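Local coordinates for RNA polymerase II subunit B1 CTD phosphatase RTR1 (Saccharomyces cerevisiae, PDB 5C2Y), which removes phosphate from serines in the C-terminal repeats of RNA polymerase II, regulating the polymerase as its phosphorylation pattern changes, at residues His115-Ser118 and Lys119-Arg123. Sequence-based numbering, arbitrary orientation.
Sequences HYCS and KFHFR. With ZN (zinc ion), chain C.
Cys-117 and His-121, four residues apart, bind the same zinc ion. The sulfur SG of Cys-117 lies 2.3 Å from the zinc ion, and ND1 of His-121 lies 2.1 Å from the zinc ion; Cys-78 and Cys-83 complete the site. A helix begins between the two ligands. Ser-118 is its N-cap: OG accepts from the backbone N of His-121 in a nearly straight but weak bond, while Ser-118 O takes the N-H of Phe-122, with N of Phe-122 3.1 Å from that oxygen. The first torsion of Ser-118 sets OG between its own backbone N and carbonyl carbon, where it can accept from the N-H of His-121.

Tyr-116 is laid against that turn by its own first torsion, CG anti to the carbonyl carbon (chi1 -55°). From the root outward, CB comes near Phe-122 N; CG lies near both N and CA of Phe-122; His-121 O sits over the ring face, nearest CD1, and CD2 meets CB of Phe-122 at 3.5 Å. CE2 reaches CD1 of Phe-122. The evidence for a CH-pi contact is that CA of Phe-122 stands over the face of the Tyr-116 ring, 19° off the normal through its centroid. The two rings themselves meet obliquely, Tyr-116 coming to the edge of Phe-122, with planes at 59°. At the tip, OH is hydrogen-bonded to OG of Ser-125, further along the helix. Replacing Tyr-116 with an alanine would probably uncover the backbone of Phe-122 on this side and leave the Ser-125 hydroxyl without its phenolic partner.

This loop-to-helix junction supplies the second ligand pair of the zinc finger. It connects helix 110-113 to helix 119-129, with Tyr-116 also touching the loop at Cys-78 and Phe-120 reaching Leu-167 of helix 163-170.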
ATOM      1  N   HIS A 115      -4.563  13.707   4.051  1.00 28.67           N
ATOM      2  CA  HIS A 115      -4.065  12.565   3.273  1.00 28.26           C
ATOM      3  C   HIS A 115      -4.960  11.313   3.334  1.00 29.56           C
ATOM      4  O   HIS A 115      -4.861  10.417   2.475  1.00 29.62           O
ATOM      5  CB  HIS A 115      -2.648  12.204   3.740  1.00 28.54           C
ATOM      6  CG  HIS A 115      -1.693  13.353   3.654  1.00 33.89           C
ATOM      7  ND1 HIS A 115      -1.271  13.878   2.453  1.00 34.47           N
ATOM      8  CD2 HIS A 115      -1.127  14.113   4.620  1.00 32.91           C
ATOM      9  CE1 HIS A 115      -0.461  14.898   2.682  1.00 35.39           C
ATOM     10  NE2 HIS A 115      -0.356  15.060   3.986  1.00 32.40           N
ATOM     11  N   TYR A 116      -5.820  11.240   4.348  1.00 29.60           N
ATOM     12  CA  TYR A 116      -6.638  10.050   4.570  1.00 26.85           C
ATOM     13  C   TYR A 116      -8.056  10.415   4.973  1.00 25.87           C
ATOM     14  O   TYR A 116      -8.341  11.551   5.331  1.00 31.40           O
ATOM     15  CB  TYR A 116      -6.005   9.154   5.637  1.00 24.73           C
ATOM     16  CG  TYR A 116      -4.578   8.752   5.338  1.00 24.25           C
ATOM     17  CD1 TYR A 116      -4.290   7.702   4.491  1.00 23.55           C
ATOM     18  CD2 TYR A 116      -3.523   9.439   5.897  1.00 25.30           C
ATOM     19  CE1 TYR A 116      -2.989   7.352   4.226  1.00 24.25           C
ATOM     20  CE2 TYR A 116      -2.231   9.093   5.640  1.00 21.64           C
ATOM     21  CZ  TYR A 116      -1.965   8.051   4.812  1.00 21.58           C
ATOM     22  OH  TYR A 116      -0.654   7.720   4.574  1.00 25.53           O
ATOM     23  N   CYS A 117      -8.952   9.446   4.900  1.00 25.89           N
ATOM     24  CA  CYS A 117     -10.353   9.674   5.232  1.00 27.71           C
ATOM     25  C   CYS A 117     -10.531   9.788   6.734  1.00 29.53           C
ATOM     26  O   CYS A 117     -11.550  10.286   7.205  1.00 33.33           O
ATOM     27  CB  CYS A 117     -11.230   8.544   4.696  1.00 24.84           C
ATOM     28  SG  CYS A 117     -11.011   6.967   5.565  1.00 26.32           S
ATOM     29  N   SER A 118      -9.534   9.319   7.479  1.00 29.38           N
ATOM     30  CA  SER A 118      -9.626   9.236   8.932  1.00 29.03           C
ATOM     31  C   SER A 118      -8.268   8.962   9.563  1.00 28.80           C
ATOM     32  O   SER A 118      -7.317   8.564   8.879  1.00 28.48           O
ATOM     33  CB  SER A 118     -10.591   8.141   9.326  1.00 20.52           C
ATOM     34  OG  SER A 118     -10.225   6.980   8.613  1.00 23.44           O
ATOM     35  N   LYS A 119      -8.178   9.148  10.873  1.00 28.86           N
ATOM     36  CA  LYS A 119      -6.935   8.834  11.544  1.00 26.78           C
ATOM     37  C   LYS A 119      -6.735   7.343  11.468  1.00 21.34           C
ATOM     38  O   LYS A 119      -5.622   6.874  11.327  1.00 27.86           O
ATOM     39  CB  LYS A 119      -6.911   9.309  13.002  1.00 25.07           C
ATOM     40  CG  LYS A 119      -5.491   9.383  13.508  1.00 30.90           C
ATOM     41  CD  LYS A 119      -5.339   9.936  14.906  1.00 36.18           C
ATOM     42  CE  LYS A 119      -3.867   9.909  15.297  1.00 30.48           C
ATOM     43  NZ  LYS A 119      -3.634  10.454  16.670  1.00 37.50           N
ATOM     44  N   PHE A 120      -7.821   6.591  11.547  1.00 27.34           N
ATOM     45  CA  PHE A 120      -7.714   5.142  11.504  1.00 26.03           C
ATOM     46  C   PHE A 120      -6.957   4.676  10.259  1.00 27.59           C
ATOM     47  O   PHE A 120      -5.984   3.911  10.362  1.00 28.09           O
ATOM     48  CB  PHE A 120      -9.086   4.480  11.560  1.00 21.30           C
ATOM     49  CG  PHE A 120      -9.007   2.989  11.539  1.00 31.81           C
ATOM     50  CD1 PHE A 120      -8.378   2.307  12.574  1.00 31.70           C
ATOM     51  CD2 PHE A 120      -9.511   2.260  10.471  1.00 31.24           C
ATOM     52  CE1 PHE A 120      -8.281   0.920  12.557  1.00 34.07           C
ATOM     53  CE2 PHE A 120      -9.419   0.880  10.450  1.00 33.41           C
ATOM     54  CZ  PHE A 120      -8.801   0.207  11.491  1.00 33.49           C
ATOM     55  N   HIS A 121      -7.360   5.157   9.087  1.00 24.28           N
ATOM     56  CA  HIS A 121      -6.643   4.784   7.871  1.00 24.29           C
ATOM     57  C   HIS A 121      -5.240   5.400   7.753  1.00 26.61           C
ATOM     58  O   HIS A 121      -4.358   4.792   7.143  1.00 24.95           O
ATOM     59  CB  HIS A 121      -7.488   5.119   6.655  1.00 26.51           C
ATOM     60  CG  HIS A 121      -8.477   4.051   6.327  1.00 27.96           C
ATOM     61  ND1 HIS A 121      -9.513   4.231   5.429  1.00 32.01           N
ATOM     62  CD2 HIS A 121      -8.598   2.788   6.792  1.00 24.58           C
ATOM     63  CE1 HIS A 121     -10.220   3.126   5.360  1.00 32.15           C
ATOM     64  NE2 HIS A 121      -9.694   2.229   6.174  1.00 30.48           N
ATOM     65  N   PHE A 122      -5.016   6.580   8.338  1.00 27.55           N
ATOM     66  CA  PHE A 122      -3.654   7.097   8.473  1.00 24.38           C
ATOM     67  C   PHE A 122      -2.755   6.085   9.174  1.00 24.39           C
ATOM     68  O   PHE A 122      -1.636   5.824   8.736  1.00 25.52           O
ATOM     69  CB  PHE A 122      -3.627   8.421   9.249  1.00 26.18           C
ATOM     70  CG  PHE A 122      -2.279   8.742   9.833  1.00 22.64           C
ATOM     71  CD1 PHE A 122      -1.228   9.104   9.023  1.00 26.11           C
ATOM     72  CD2 PHE A 122      -2.052   8.632  11.190  1.00 30.46           C
ATOM     73  CE1 PHE A 122       0.032   9.375   9.563  1.00 33.19           C
ATOM     74  CE2 PHE A 122      -0.794   8.898  11.736  1.00 28.78           C
ATOM     75  CZ  PHE A 122       0.246   9.265  10.920  1.00 27.48           C
ATOM     76  N   ARG A 123      -3.252   5.528  10.277  1.00 26.35           N
ATOM     77  CA  ARG A 123      -2.529   4.525  11.060  1.00 23.29           C
ATOM     78  C   ARG A 123      -2.281   3.236  10.306  1.00 23.73           C
ATOM     79  O   ARG A 123      -1.174   2.706  10.321  1.00 25.32           O
ATOM     80  CB  ARG A 123      -3.297   4.187  12.310  1.00 25.61           C
ATOM     81  CG  ARG A 123      -3.631   5.363  13.173  1.00 25.40           C
ATOM     82  CD  ARG A 123      -4.484   4.866  14.311  1.00 26.34           C
ATOM     83  NE  ARG A 123      -4.153   5.547  15.548  1.00 34.05           N
ATOM     84  CZ  ARG A 123      -4.243   5.007  16.758  1.00 38.42           C
ATOM     85  NH1 ARG A 123      -4.673   3.758  16.906  1.00 31.68           N
ATOM     86  NH2 ARG A 123      -3.909   5.738  17.826  1.00 38.41           N
TER
HETATM   87 ZN    ZN C 301      -9.871   5.736   4.002  1.00 37.93          ZN